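Local coordinates for DUF4276 family protein (Pyrococcus horikoshii, PDB 2P62) that is of unknown function but belongs to a family with a Toprim-like fold, a fold otherwise known from nucleic-acid enzymes such as topoisomerases and primases, at residues A[93-98]-A[132-137]; A[139-144]-A[152-157]. All blocks are in the same frame, centred on the assembly; numbering follows the deposited sequence.

Contact 1 joins strands 89-97 and 129-136, neighbours in the mixed sheet of the domain; contact 2 follows directly in the chain, where the segment leaving strand 129-136 packs on the start of helix 152-162. Their centres lie about 16 Å apart, contact 1 near the centre of the molecule and contact 2 farther out. The two are nonetheless coupled. Asp-97 OD1, at the end of its strand, lies 2.8 Å from Leu-152 N, a probable hydrogen bond to the start of the helix, and Met-136 CG packs against Leu-152 CA. Gly-137 adjoins both Ser-155 and Leu-154. The C-terminal ends of these two central strands are thus tied to the start of helix 152-162.

Contact 1: residues A[93-98]-A[132-137]; sequences YVVRDV and YPYGMG
Tyr-93 and Tyr-132, bridge partners on one face of the sheet with nearly the same chi1 (-65° in Tyr-93), extend together as an offset pair whose rings barely overlap, Tyr-93 CE2 lying 3.4 Å from Tyr-132 CD2. An alanine in place of Tyr-93 would probably leave one flank of the Tyr-132 ring without cover and Glu-91 OE1 without its hydroxyl partner. Val-94 N bonds to Tyr-132 O at 2.9 Å; Val-94 O accepts Tyr-134 N. Pro-133 fits because its N faces away. Beta-branched Val-94 and Val-95 suit a buried extended strand; Val-95 CG1 meets Met-136 CE at 4.0 Å, and Phe-17 touches both. Arg-96 N donates to Tyr-134 O, Arg-96 O receives Met-136 N from 40° above the carbonyl plane, and the side chain makes a cation-pi contact with Trp-107. Asp-97 OD1, engaged with Leu-152, passes 4.1 Å from Met-136 CB. Val-98 N ends the ladder on Met-136 O (3.2 Å), while its CG2, 3.7 Å from Gly-135 C, lies where a beta carbon on that glycine would crowd it. Helix 104-109 covers the Val-94 face, helices 11-23 and 233-239 the tyrosine face: a parallel pair in an alpha/beta sandwich, consistent with the Toprim-like clan.

Contact 2: residues A[139-144]-A[152-157]; sequences LTLNEP and LELSLA
Ala-157, on which Leu-141 packs, donates its N to Glu-153 O at 2.7 Å, an ordinary helical bond of the first turns of helix 152-162. The small methyl of Ala-157 lets the branched end of Leu-141 settle close to the helix backbone: with CG anti to its own N (chi1 -172°), Leu-141 brings CG to 4.1 Å from Ala-157 CB, and its CD2 reaches the carbonyl of the same alanine. Leu-141 CB rests 3.6 Å from Leu-154 CD1, the closest apolar approach between the two segments. Leu-154 is the hub. Branched at CG, it offers CD1 to Leu-141 and CD2 to Leu-139, whose backbone O it meets at 3.9 Å. Residues 139-144 form part of the long connection from strand 129-136 to helix 152-162, folded back on the first turns of that helix, a strand-to-helix connection of the alpha/beta fold. Glu-148, later in the loop, accepts Leu-141 N through OE2. Asn-142 is the centre of an inverse gamma turn closed by a weak bond from Glu-143 N to Leu-141 O, and Lys-161, farther along the same helix, donates to Asn-142 O. Leu-139 takes the crowded position, CG between N and the carbonyl carbon (chi1 62°), and its side chain passes that of Leu-154 head to tail. Its CD2 stands 4.0 Å from Leu-154 CG, whereas Leu-139 CD1 lies 3.6 Å from Ser-155 OG, a van der Waals approach that so short a side chain permits.

Contact 1: residues A[93-98]-A[132-137]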
ATOM      1  N   TYR A  93      12.606  20.900   3.296  1.00 22.68           N
ATOM      2  CA  TYR A  93      11.459  20.803   4.186  1.00 22.19           C
ATOM      3  C   TYR A  93      11.508  19.459   4.899  1.00 22.22           C
ATOM      4  O   TYR A  93      11.720  18.429   4.274  1.00 24.10           O
ATOM      5  CB  TYR A  93      10.149  20.927   3.390  1.00 20.77           C
ATOM      6  CG  TYR A  93       9.965  22.282   2.755  1.00 20.70           C
ATOM      7  CD1 TYR A  93      10.600  22.598   1.551  1.00 21.01           C
ATOM      8  CD2 TYR A  93       9.241  23.289   3.403  1.00 19.88           C
ATOM      9  CE1 TYR A  93      10.536  23.875   1.016  1.00 20.35           C
ATOM     10  CE2 TYR A  93       9.169  24.583   2.868  1.00 19.19           C
ATOM     11  CZ  TYR A  93       9.825  24.870   1.677  1.00 21.53           C
ATOM     12  OH  TYR A  93       9.831  26.152   1.158  1.00 22.19           O
ATOM     13  N   VAL A  94      11.336  19.466   6.212  1.00 22.61           N
ATOM     14  CA  VAL A  94      11.344  18.219   6.963  1.00 22.92           C
ATOM     15  C   VAL A  94      10.009  18.138   7.693  1.00 23.56           C
ATOM     16  O   VAL A  94       9.758  18.903   8.615  1.00 23.76           O
ATOM     17  CB  VAL A  94      12.517  18.187   7.961  1.00 23.75           C
ATOM     18  CG1 VAL A  94      12.551  16.840   8.686  1.00 24.95           C
ATOM     19  CG2 VAL A  94      13.832  18.405   7.216  1.00 21.33           C
ATOM     20  N   VAL A  95       9.151  17.221   7.256  1.00 24.45           N
ATOM     21  CA  VAL A  95       7.820  17.058   7.826  1.00 24.19           C
ATOM     22  C   VAL A  95       7.676  15.808   8.666  1.00 25.87           C
ATOM     23  O   VAL A  95       8.005  14.703   8.224  1.00 26.26           O
ATOM     24  CB  VAL A  95       6.766  17.023   6.709  1.00 24.96           C
ATOM     25  CG1 VAL A  95       5.371  16.764   7.292  1.00 17.79           C
ATOM     26  CG2 VAL A  95       6.812  18.349   5.939  1.00 22.76           C
ATOM     27  N   ARG A  96       7.166  15.991   9.877  1.00 24.98           N
ATOM     28  CA  ARG A  96       6.980  14.888  10.806  1.00 27.06           C
ATOM     29  C   ARG A  96       5.772  15.149  11.689  1.00 28.09           C
ATOM     30  O   ARG A  96       5.479  16.296  12.024  1.00 29.26           O
ATOM     31  CB  ARG A  96       8.225  14.716  11.692  1.00 26.23           C
ATOM     32  CG  ARG A  96       8.105  13.536  12.655  1.00 27.15           C
ATOM     33  CD  ARG A  96       9.345  13.328  13.500  1.00 26.79           C
ATOM     34  NE  ARG A  96       9.455  14.307  14.584  1.00 29.33           N
ATOM     35  CZ  ARG A  96      10.413  14.296  15.508  1.00 26.01           C
ATOM     36  NH1 ARG A  96      11.350  13.360  15.491  1.00 26.36           N
ATOM     37  NH2 ARG A  96      10.436  15.227  16.447  1.00 27.15           N
ATOM     38  N   ASP A  97       5.058  14.092  12.059  1.00 28.46           N
ATOM     39  CA  ASP A  97       3.907  14.264  12.935  1.00 29.16           C
ATOM     40  C   ASP A  97       4.420  14.916  14.214  1.00 29.55           C
ATOM     41  O   ASP A  97       5.567  14.707  14.614  1.00 29.39           O
ATOM     42  CB  ASP A  97       3.272  12.924  13.336  1.00 29.62           C
ATOM     43  CG  ASP A  97       2.656  12.177  12.173  1.00 31.70           C
ATOM     44  OD1 ASP A  97       2.173  12.823  11.213  1.00 33.09           O
ATOM     45  OD2 ASP A  97       2.624  10.925  12.245  1.00 32.61           O
ATOM     46  N   VAL A  98       3.557  15.694  14.851  1.00 29.97           N
ATOM     47  CA  VAL A  98       3.879  16.350  16.103  1.00 30.70           C
ATOM     48  C   VAL A  98       4.079  15.293  17.200  1.00 32.01           C
ATOM     49  O   VAL A  98       4.953  15.433  18.047  1.00 33.52           O
ATOM     50  CB  VAL A  98       2.736  17.330  16.480  1.00 31.02           C
ATOM     51  CG1 VAL A  98       2.928  17.865  17.888  1.00 26.82           C
ATOM     52  CG2 VAL A  98       2.688  18.475  15.466  1.00 27.94           C
ATOM     53  N   TYR A 132      13.266  24.061   6.636  1.00 26.10           N
ATOM     54  CA  TYR A 132      11.986  24.262   7.289  1.00 26.59           C
ATOM     55  C   TYR A 132      11.474  23.052   8.041  1.00 26.20           C
ATOM     56  O   TYR A 132      11.015  22.080   7.447  1.00 26.17           O
ATOM     57  CB  TYR A 132      10.924  24.688   6.270  1.00 27.69           C
ATOM     58  CG  TYR A 132      11.130  26.057   5.670  1.00 32.16           C
ATOM     59  CD1 TYR A 132      10.664  27.204   6.319  1.00 31.97           C
ATOM     60  CD2 TYR A 132      11.773  26.212   4.431  1.00 32.04           C
ATOM     61  CE1 TYR A 132      10.826  28.465   5.749  1.00 32.55           C
ATOM     62  CE2 TYR A 132      11.939  27.473   3.858  1.00 32.20           C
ATOM     63  CZ  TYR A 132      11.460  28.590   4.521  1.00 33.55           C
ATOM     64  OH  TYR A 132      11.601  29.831   3.947  1.00 37.70           O
ATOM     65  N   PRO A 133      11.582  23.080   9.366  1.00 26.77           N
ATOM     66  CA  PRO A 133      11.081  21.939  10.135  1.00 25.90           C
ATOM     67  C   PRO A 133       9.581  22.165  10.356  1.00 25.58           C
ATOM     68  O   PRO A 133       9.164  23.226  10.818  1.00 24.52           O
ATOM     69  CB  PRO A 133      11.917  21.975  11.416  1.00 26.44           C
ATOM     70  CG  PRO A 133      12.315  23.423  11.552  1.00 29.40           C
ATOM     71  CD  PRO A 133      12.516  23.914  10.146  1.00 26.95           C
ATOM     72  N   TYR A 134       8.765  21.183   9.992  1.00 25.61           N
ATOM     73  CA  TYR A 134       7.329  21.336  10.141  1.00 25.01           C
ATOM     74  C   TYR A 134       6.644  20.152  10.806  1.00 25.90           C
ATOM     75  O   TYR A 134       6.851  19.004  10.420  1.00 24.42           O
ATOM     76  CB  TYR A 134       6.707  21.596   8.767  1.00 25.33           C
ATOM     77  CG  TYR A 134       5.226  21.871   8.795  1.00 27.40           C
ATOM     78  CD1 TYR A 134       4.301  20.838   8.635  1.00 29.54           C
ATOM     79  CD2 TYR A 134       4.743  23.165   9.006  1.00 26.74           C
ATOM     80  CE1 TYR A 134       2.928  21.088   8.682  1.00 29.71           C
ATOM     81  CE2 TYR A 134       3.373  23.424   9.058  1.00 28.51           C
ATOM     82  CZ  TYR A 134       2.474  22.383   8.894  1.00 30.45           C
ATOM     83  OH  TYR A 134       1.123  22.636   8.929  1.00 33.30           O
ATOM     84  N   GLY A 135       5.828  20.446  11.816  1.00 27.62           N
ATOM     85  CA  GLY A 135       5.103  19.403  12.519  1.00 27.70           C
ATOM     86  C   GLY A 135       3.700  19.276  11.952  1.00 28.79           C
ATOM     87  O   GLY A 135       2.964  20.260  11.915  1.00 28.08           O
ATOM     88  N   MET A 136       3.332  18.076  11.506  1.00 28.15           N
ATOM     89  CA  MET A 136       2.012  17.835  10.931  1.00 29.70           C
ATOM     90  C   MET A 136       0.978  17.454  11.989  1.00 30.88           C
ATOM     91  O   MET A 136       1.271  16.735  12.942  1.00 31.35           O
ATOM     92  CB  MET A 136       2.095  16.722   9.882  1.00 30.21           C
ATOM     93  CG  MET A 136       0.769  16.372   9.194  1.00 31.38           C
ATOM     94  SD  MET A 136       0.152  17.656   8.071  1.00 31.54           S
ATOM     95  CE  MET A 136       1.488  17.664   6.915  1.00 28.91           C
ATOM     96  N   GLY A 137      -0.240  17.947  11.818  1.00 33.01           N
ATOM     97  CA  GLY A 137      -1.288  17.625  12.764  1.00 34.76           C
ATOM     98  C   GLY A 137      -1.454  18.616  13.898  1.00 36.14           C
ATOM     99  O   GLY A 137      -1.925  18.244  14.970  1.00 36.26           O
TER

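Contact 2: residues A[139-144]-A[152-157]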
ATOM      1  N   LEU A 139      -3.588  20.761  15.294  1.00 36.08           N
ATOM      2  CA  LEU A 139      -4.968  21.233  15.354  1.00 35.84           C
ATOM      3  C   LEU A 139      -5.707  20.469  16.434  1.00 36.46           C
ATOM      4  O   LEU A 139      -5.121  19.635  17.119  1.00 37.07           O
ATOM      5  CB  LEU A 139      -5.678  21.067  13.991  1.00 34.41           C
ATOM      6  CG  LEU A 139      -5.931  19.724  13.267  1.00 34.75           C
ATOM      7  CD1 LEU A 139      -4.646  18.908  13.216  1.00 34.20           C
ATOM      8  CD2 LEU A 139      -7.028  18.937  13.954  1.00 34.27           C
ATOM      9  N   THR A 140      -6.984  20.781  16.615  1.00 38.72           N
ATOM     10  CA  THR A 140      -7.790  20.085  17.608  1.00 39.66           C
ATOM     11  C   THR A 140      -9.001  19.519  16.898  1.00 39.54           C
ATOM     12  O   THR A 140      -9.811  20.255  16.339  1.00 39.34           O
ATOM     13  CB  THR A 140      -8.254  21.023  18.735  1.00 42.10           C
ATOM     14  OG1 THR A 140      -7.110  21.523  19.444  1.00 43.92           O
ATOM     15  CG2 THR A 140      -9.151  20.270  19.717  1.00 42.10           C
ATOM     16  N   LEU A 141      -9.087  18.198  16.887  1.00 39.90           N
ATOM     17  CA  LEU A 141     -10.187  17.501  16.242  1.00 43.17           C
ATOM     18  C   LEU A 141     -11.187  17.229  17.353  1.00 46.11           C
ATOM     19  O   LEU A 141     -10.965  16.372  18.206  1.00 50.06           O
ATOM     20  CB  LEU A 141      -9.663  16.201  15.631  1.00 40.72           C
ATOM     21  CG  LEU A 141     -10.510  15.317  14.718  1.00 39.16           C
ATOM     22  CD1 LEU A 141     -11.297  14.368  15.557  1.00 40.27           C
ATOM     23  CD2 LEU A 141     -11.396  16.159  13.807  1.00 38.24           C
ATOM     24  N   ASN A 142     -12.283  17.967  17.364  1.00 45.65           N
ATOM     25  CA  ASN A 142     -13.252  17.782  18.429  1.00 46.29           C
ATOM     26  C   ASN A 142     -14.269  16.673  18.216  1.00 46.07           C
ATOM     27  O   ASN A 142     -15.423  16.936  17.882  1.00 44.40           O
ATOM     28  CB  ASN A 142     -13.951  19.108  18.720  1.00 47.70           C
ATOM     29  CG  ASN A 142     -13.062  20.067  19.489  1.00 49.52           C
ATOM     30  OD1 ASN A 142     -12.649  19.770  20.616  1.00 49.09           O
ATOM     31  ND2 ASN A 142     -12.749  21.213  18.885  1.00 47.73           N
ATOM     32  N   GLU A 143     -13.826  15.432  18.417  1.00 46.04           N
ATOM     33  CA  GLU A 143     -14.682  14.251  18.281  1.00 45.68           C
ATOM     34  C   GLU A 143     -14.587  13.427  19.576  1.00 45.83           C
ATOM     35  O   GLU A 143     -13.521  12.923  19.932  1.00 45.42           O
ATOM     36  CB  GLU A 143     -14.252  13.421  17.063  1.00 46.24           C
ATOM     37  CG  GLU A 143     -14.491  14.120  15.719  1.00 45.26           C
ATOM     38  CD  GLU A 143     -15.971  14.279  15.386  1.00 48.13           C
ATOM     39  OE1 GLU A 143     -16.303  15.046  14.449  1.00 45.84           O
ATOM     40  OE2 GLU A 143     -16.802  13.625  16.059  1.00 49.06           O
ATOM     41  N   PRO A 144     -15.709  13.284  20.298  1.00 45.61           N
ATOM     42  CA  PRO A 144     -15.744  12.532  21.561  1.00 45.36           C
ATOM     43  C   PRO A 144     -15.212  11.102  21.519  1.00 44.92           C
ATOM     44  O   PRO A 144     -14.797  10.555  22.545  1.00 45.49           O
ATOM     45  CB  PRO A 144     -17.218  12.599  21.970  1.00 45.45           C
ATOM     46  CG  PRO A 144     -17.940  12.718  20.654  1.00 47.03           C
ATOM     47  CD  PRO A 144     -17.065  13.688  19.886  1.00 46.23           C
ATOM     48  N   LEU A 152      -0.567  13.367  10.717  1.00 29.33           N
ATOM     49  CA  LEU A 152      -1.190  13.486   9.403  1.00 28.63           C
ATOM     50  C   LEU A 152      -2.648  13.032   9.384  1.00 29.58           C
ATOM     51  O   LEU A 152      -3.497  13.672   8.765  1.00 30.03           O
ATOM     52  CB  LEU A 152      -0.384  12.676   8.384  1.00 27.39           C
ATOM     53  CG  LEU A 152      -0.596  12.828   6.870  1.00 29.59           C
ATOM     54  CD1 LEU A 152      -1.279  11.589   6.347  1.00 27.90           C
ATOM     55  CD2 LEU A 152      -1.372  14.095   6.527  1.00 26.89           C
ATOM     56  N   GLU A 153      -2.944  11.943  10.081  1.00 28.35           N
ATOM     57  CA  GLU A 153      -4.299  11.426  10.089  1.00 28.07           C
ATOM     58  C   GLU A 153      -5.294  12.338  10.814  1.00 29.49           C
ATOM     59  O   GLU A 153      -6.462  12.414  10.431  1.00 28.12           O
ATOM     60  CB  GLU A 153      -4.298  10.019  10.683  1.00 28.03           C
ATOM     61  CG  GLU A 153      -3.647   8.971   9.772  1.00 29.62           C
ATOM     62  CD  GLU A 153      -2.112   9.007   9.742  1.00 30.48           C
ATOM     63  OE1 GLU A 153      -1.535   8.157   9.017  1.00 27.39           O
ATOM     64  OE2 GLU A 153      -1.484   9.856  10.430  1.00 27.88           O
ATOM     65  N   LEU A 154      -4.823  13.039  11.846  1.00 29.40           N
ATOM     66  CA  LEU A 154      -5.672  13.955  12.597  1.00 30.16           C
ATOM     67  C   LEU A 154      -6.162  15.063  11.661  1.00 30.03           C
ATOM     68  O   LEU A 154      -7.325  15.455  11.699  1.00 31.25           O
ATOM     69  CB  LEU A 154      -4.908  14.562  13.782  1.00 32.36           C
ATOM     70  CG  LEU A 154      -5.822  15.218  14.836  1.00 33.17           C
ATOM     71  CD1 LEU A 154      -6.679  14.132  15.460  1.00 32.22           C
ATOM     72  CD2 LEU A 154      -5.010  15.940  15.908  1.00 33.06           C
ATOM     73  N   SER A 155      -5.276  15.562  10.812  1.00 30.56           N
ATOM     74  CA  SER A 155      -5.655  16.595   9.855  1.00 31.08           C
ATOM     75  C   SER A 155      -6.636  16.009   8.839  1.00 30.90           C
ATOM     76  O   SER A 155      -7.602  16.667   8.457  1.00 30.94           O
ATOM     77  CB  SER A 155      -4.422  17.122   9.124  1.00 30.96           C
ATOM     78  OG  SER A 155      -3.489  17.679  10.030  1.00 33.75           O
ATOM     79  N   LEU A 156      -6.370  14.782   8.391  1.00 30.55           N
ATOM     80  CA  LEU A 156      -7.236  14.091   7.430  1.00 29.22           C
ATOM     81  C   LEU A 156      -8.608  13.887   8.064  1.00 26.93           C
ATOM     82  O   LEU A 156      -9.634  13.993   7.400  1.00 25.82           O
ATOM     83  CB  LEU A 156      -6.643  12.724   7.046  1.00 31.64           C
ATOM     84  CG  LEU A 156      -5.831  12.550   5.746  1.00 33.98           C
ATOM     85  CD1 LEU A 156      -6.745  12.774   4.539  1.00 34.41           C
ATOM     86  CD2 LEU A 156      -4.670  13.508   5.712  1.00 33.79           C
ATOM     87  N   ALA A 157      -8.616  13.587   9.356  1.00 24.95           N
ATOM     88  CA  ALA A 157      -9.864  13.389  10.076  1.00 25.24           C
ATOM     89  C   ALA A 157     -10.634  14.712  10.128  1.00 26.63           C
ATOM     90  O   ALA A 157     -11.865  14.722  10.085  1.00 25.48           O
ATOM     91  CB  ALA A 157      -9.584  12.889  11.489  1.00 21.86           C
TER